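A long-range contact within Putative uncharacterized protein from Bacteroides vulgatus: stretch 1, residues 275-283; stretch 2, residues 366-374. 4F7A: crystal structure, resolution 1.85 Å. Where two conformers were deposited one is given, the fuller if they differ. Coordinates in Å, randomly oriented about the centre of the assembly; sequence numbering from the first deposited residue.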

# COMPACT_ATOMS: atom_id res chain seq x y z
N GLU A 275 -1.27 9.63 21.91
CA GLU A 275 -0.12 10.46 22.28
C GLU A 275 1.12 9.88 21.63
O GLU A 275 2.14 9.66 22.26
CB GLU A 275 0.02 10.58 23.81
CG GLU A 275 -1.21 11.27 24.42
CD GLU A 275 -1.04 11.67 25.89
OE1 GLU A 275 -0.61 10.84 26.70
OE2 GLU A 275 -1.38 12.81 26.23
N ASP A 276 0.99 9.62 20.33
CA ASP A 276 1.95 8.82 19.61
C ASP A 276 3.16 9.68 19.26
O ASP A 276 3.01 10.73 18.64
CB ASP A 276 1.29 8.25 18.35
CG ASP A 276 2.04 7.13 17.73
OD1 ASP A 276 3.26 7.31 17.44
OD2 ASP A 276 1.41 6.07 17.50
N PRO A 277 4.37 9.22 19.63
CA PRO A 277 5.55 10.04 19.34
C PRO A 277 5.88 10.13 17.86
O PRO A 277 6.75 10.93 17.48
CB PRO A 277 6.68 9.33 20.07
CG PRO A 277 6.24 7.96 20.24
CD PRO A 277 4.72 7.96 20.30
N ARG A 278 5.22 9.34 17.01
CA ARG A 278 5.42 9.49 15.58
C ARG A 278 4.65 10.71 15.01
O ARG A 278 4.89 11.11 13.86
CB ARG A 278 5.03 8.22 14.84
CG ARG A 278 5.95 7.04 15.10
CD ARG A 278 5.30 5.70 14.72
NE ARG A 278 4.21 5.30 15.62
CZ ARG A 278 3.69 4.06 15.64
NH1 ARG A 278 4.16 3.11 14.84
NH2 ARG A 278 2.70 3.77 16.47
N ILE A 279 3.72 11.27 15.78
CA ILE A 279 2.84 12.32 15.27
C ILE A 279 3.64 13.51 14.66
O ILE A 279 3.32 13.98 13.57
CB ILE A 279 1.80 12.78 16.33
CG1 ILE A 279 0.66 13.57 15.67
CG2 ILE A 279 2.45 13.58 17.45
CD1 ILE A 279 -0.57 13.83 16.58
N SER A 280 4.69 13.97 15.34
CA SER A 280 5.43 15.16 14.90
C SER A 280 6.49 14.79 13.86
O SER A 280 7.06 15.65 13.21
CB SER A 280 6.12 15.88 16.07
OG SER A 280 7.18 15.13 16.64
N ILE A 281 6.75 13.49 13.72
CA ILE A 281 7.63 12.97 12.67
C ILE A 281 6.89 12.90 11.34
O ILE A 281 7.40 13.32 10.29
CB ILE A 281 8.19 11.58 13.04
CG1 ILE A 281 9.00 11.66 14.34
CG2 ILE A 281 9.08 11.04 11.88
CD1 ILE A 281 9.40 10.23 14.91
N TYR A 282 5.66 12.43 11.39
CA TYR A 282 4.81 12.35 10.21
C TYR A 282 4.26 13.71 9.73
O TYR A 282 4.23 13.96 8.53
CB TYR A 282 3.63 11.43 10.49
CG TYR A 282 3.89 9.93 10.63
CD1 TYR A 282 5.16 9.41 10.86
CD2 TYR A 282 2.82 9.04 10.65
CE1 TYR A 282 5.38 8.04 11.00
CE2 TYR A 282 3.02 7.68 10.82
CZ TYR A 282 4.30 7.18 10.97
OH TYR A 282 4.51 5.83 11.12
N TYR A 283 3.79 14.52 10.67
CA TYR A 283 3.08 15.76 10.36
C TYR A 283 3.59 16.93 11.20
O TYR A 283 4.37 16.75 12.14
CB TYR A 283 1.58 15.59 10.57
CG TYR A 283 0.96 14.49 9.70
CD1 TYR A 283 0.56 14.75 8.39
CD2 TYR A 283 0.78 13.21 10.19
CE1 TYR A 283 0.02 13.74 7.59
CE2 TYR A 283 0.20 12.21 9.41
CZ TYR A 283 -0.17 12.47 8.12
OH TYR A 283 -0.74 11.46 7.36
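Stretch 2, residues 366-374: TSFSQWGAG

Stretch 2 lies on stretch 1 as the end of a helix and the turn that follows it. The helix, which begins earlier in the chain, runs through Gln370, and Gly372 is the first residue to leave helical phi/psi; it takes a positive phi (77°), and the chain closes in a Schellman motif, with Ala373 N bonded back to Phe368 O at 2.8 Å. Gly372 and Gly374 have no side chains, and both have positive phi. In stretch 1, Asp276 to Ile279 form a type I turn, with Ile279 N bonded to Asp276 O at 3.0 Å, which leads into a short helix that includes Ile281 and Tyr282. Ser367, Trp371 and Ala373 direct their CA-to-CB bonds toward stretch 1, whereas that of Phe368 points sideways and its ring end comes nearer. The nearest CA atoms across the stretches are those of Pro277 and Ala373, 5.9 Å apart, and 442 Å² is buried in all.

The polar contact centres on Arg278, which is bonded within its own stretch to Asp276. Asp276 OD1 accepts from Arg278 N (2.9 Å), a capping bond, and from Arg278 NE (2.9 Å), while Asp276 OD2 forms a salt bridge with Arg278 NH2 (2.8 Å). The guanidinium so anchored gives the one hydrogen bond between the stretches, from Arg278 NH1 to Ser367 OG at 2.8 Å. Ser367 has chi1 in t, and its OG sits at the guanidinium edge, near its plane. Phe368 CE1 lies over one face of the same guanidinium, 3.6 Å from Arg278 CZ. One arginine thus meets a hydroxyl at its edge and an aromatic carbon over its face.

Apolar contacts surround it. Pro277 CG touches Phe368 CE2 at 3.4 Å and lies 4.3 Å from Ala373 CB. The small Ala373 side chain also meets the aliphatic part of Arg278, Ala373 CB to Arg278 CG at 4.0 Å, and Ile281, Ala373 CB to Ile281 CD1 at 3.8 Å, so a single methyl touches three residues of stretch 1. Ile281 also meets Trp371: Ile281 CD1 is 3.4 Å from Trp371 O, and Ile281 CG2 is 3.9 Å from Trp371 CE3.

Trp371, the residue of stretch 2 most covered by stretch 1, receives the edge of Tyr282 on the face of its indole. The Tyr282 ring and the five-membered ring of Trp371 have centroids 5.0 Å apart and planes at 67°, with Tyr282 CE1 3.7 Å from Trp371 CE2. Although Tyr282 OH and Trp371 NE1 are 3.3 Å apart, the angle is too poor for a hydrogen bond; the hydroxyl is bonded elsewhere in the structure.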

# COMPACT_ATOMS: atom_id res chain seq x y z
N THR A 366 9.59 -1.84 16.26
CA THR A 366 10.31 -1.77 15.00
C THR A 366 9.94 -0.48 14.24
O THR A 366 10.82 0.19 13.67
CB THR A 366 10.08 -3.05 14.16
OG1 THR A 366 10.65 -4.18 14.86
CG2 THR A 366 10.74 -2.94 12.77
N SER A 367 8.65 -0.15 14.22
CA SER A 367 8.18 1.07 13.61
C SER A 367 8.75 2.32 14.29
O SER A 367 9.25 3.23 13.64
CB SER A 367 6.66 1.11 13.61
OG SER A 367 6.20 2.33 13.08
N PHE A 368 8.72 2.35 15.62
CA PHE A 368 9.34 3.45 16.34
C PHE A 368 10.81 3.64 15.94
O PHE A 368 11.25 4.76 15.70
CB PHE A 368 9.30 3.20 17.85
CG PHE A 368 8.04 3.65 18.54
CD1 PHE A 368 6.78 3.45 17.98
CD2 PHE A 368 8.12 4.26 19.80
CE1 PHE A 368 5.63 3.84 18.65
CE2 PHE A 368 6.97 4.66 20.47
CZ PHE A 368 5.72 4.42 19.89
N SER A 369 11.56 2.53 15.89
CA SER A 369 12.96 2.57 15.50
C SER A 369 13.18 3.06 14.06
O SER A 369 14.11 3.81 13.81
CB SER A 369 13.61 1.20 15.68
OG SER A 369 13.62 0.84 17.05
N GLN A 370 12.33 2.64 13.13
CA GLN A 370 12.40 3.09 11.74
C GLN A 370 12.42 4.62 11.66
O GLN A 370 13.14 5.19 10.86
CB GLN A 370 11.16 2.60 10.99
CG GLN A 370 11.07 2.98 9.54
CD GLN A 370 9.79 2.55 8.88
OE1 GLN A 370 9.19 1.55 9.27
NE2 GLN A 370 9.35 3.29 7.88
N TRP A 371 11.57 5.25 12.47
CA TRP A 371 11.30 6.69 12.40
C TRP A 371 12.11 7.50 13.40
O TRP A 371 12.06 8.71 13.37
CB TRP A 371 9.80 6.95 12.61
CG TRP A 371 8.98 6.43 11.49
CD1 TRP A 371 8.17 5.33 11.49
CD2 TRP A 371 8.94 6.95 10.15
NE1 TRP A 371 7.62 5.15 10.26
CE2 TRP A 371 8.07 6.12 9.41
CE3 TRP A 371 9.56 8.02 9.51
CZ2 TRP A 371 7.78 6.35 8.06
CZ3 TRP A 371 9.27 8.24 8.16
CH2 TRP A 371 8.38 7.40 7.46
N GLY A 372 12.86 6.84 14.27
CA GLY A 372 13.65 7.53 15.31
C GLY A 372 12.78 8.02 16.47
O GLY A 372 13.10 9.02 17.12
N ALA A 373 11.69 7.31 16.73
CA ALA A 373 10.72 7.74 17.75
C ALA A 373 11.05 7.22 19.15
O ALA A 373 10.33 7.51 20.11
CB ALA A 373 9.30 7.32 17.33
N GLY A 374 12.14 6.47 19.25
CA GLY A 374 12.60 5.97 20.54
C GLY A 374 12.05 4.59 20.87
O GLY A 374 11.76 3.77 19.97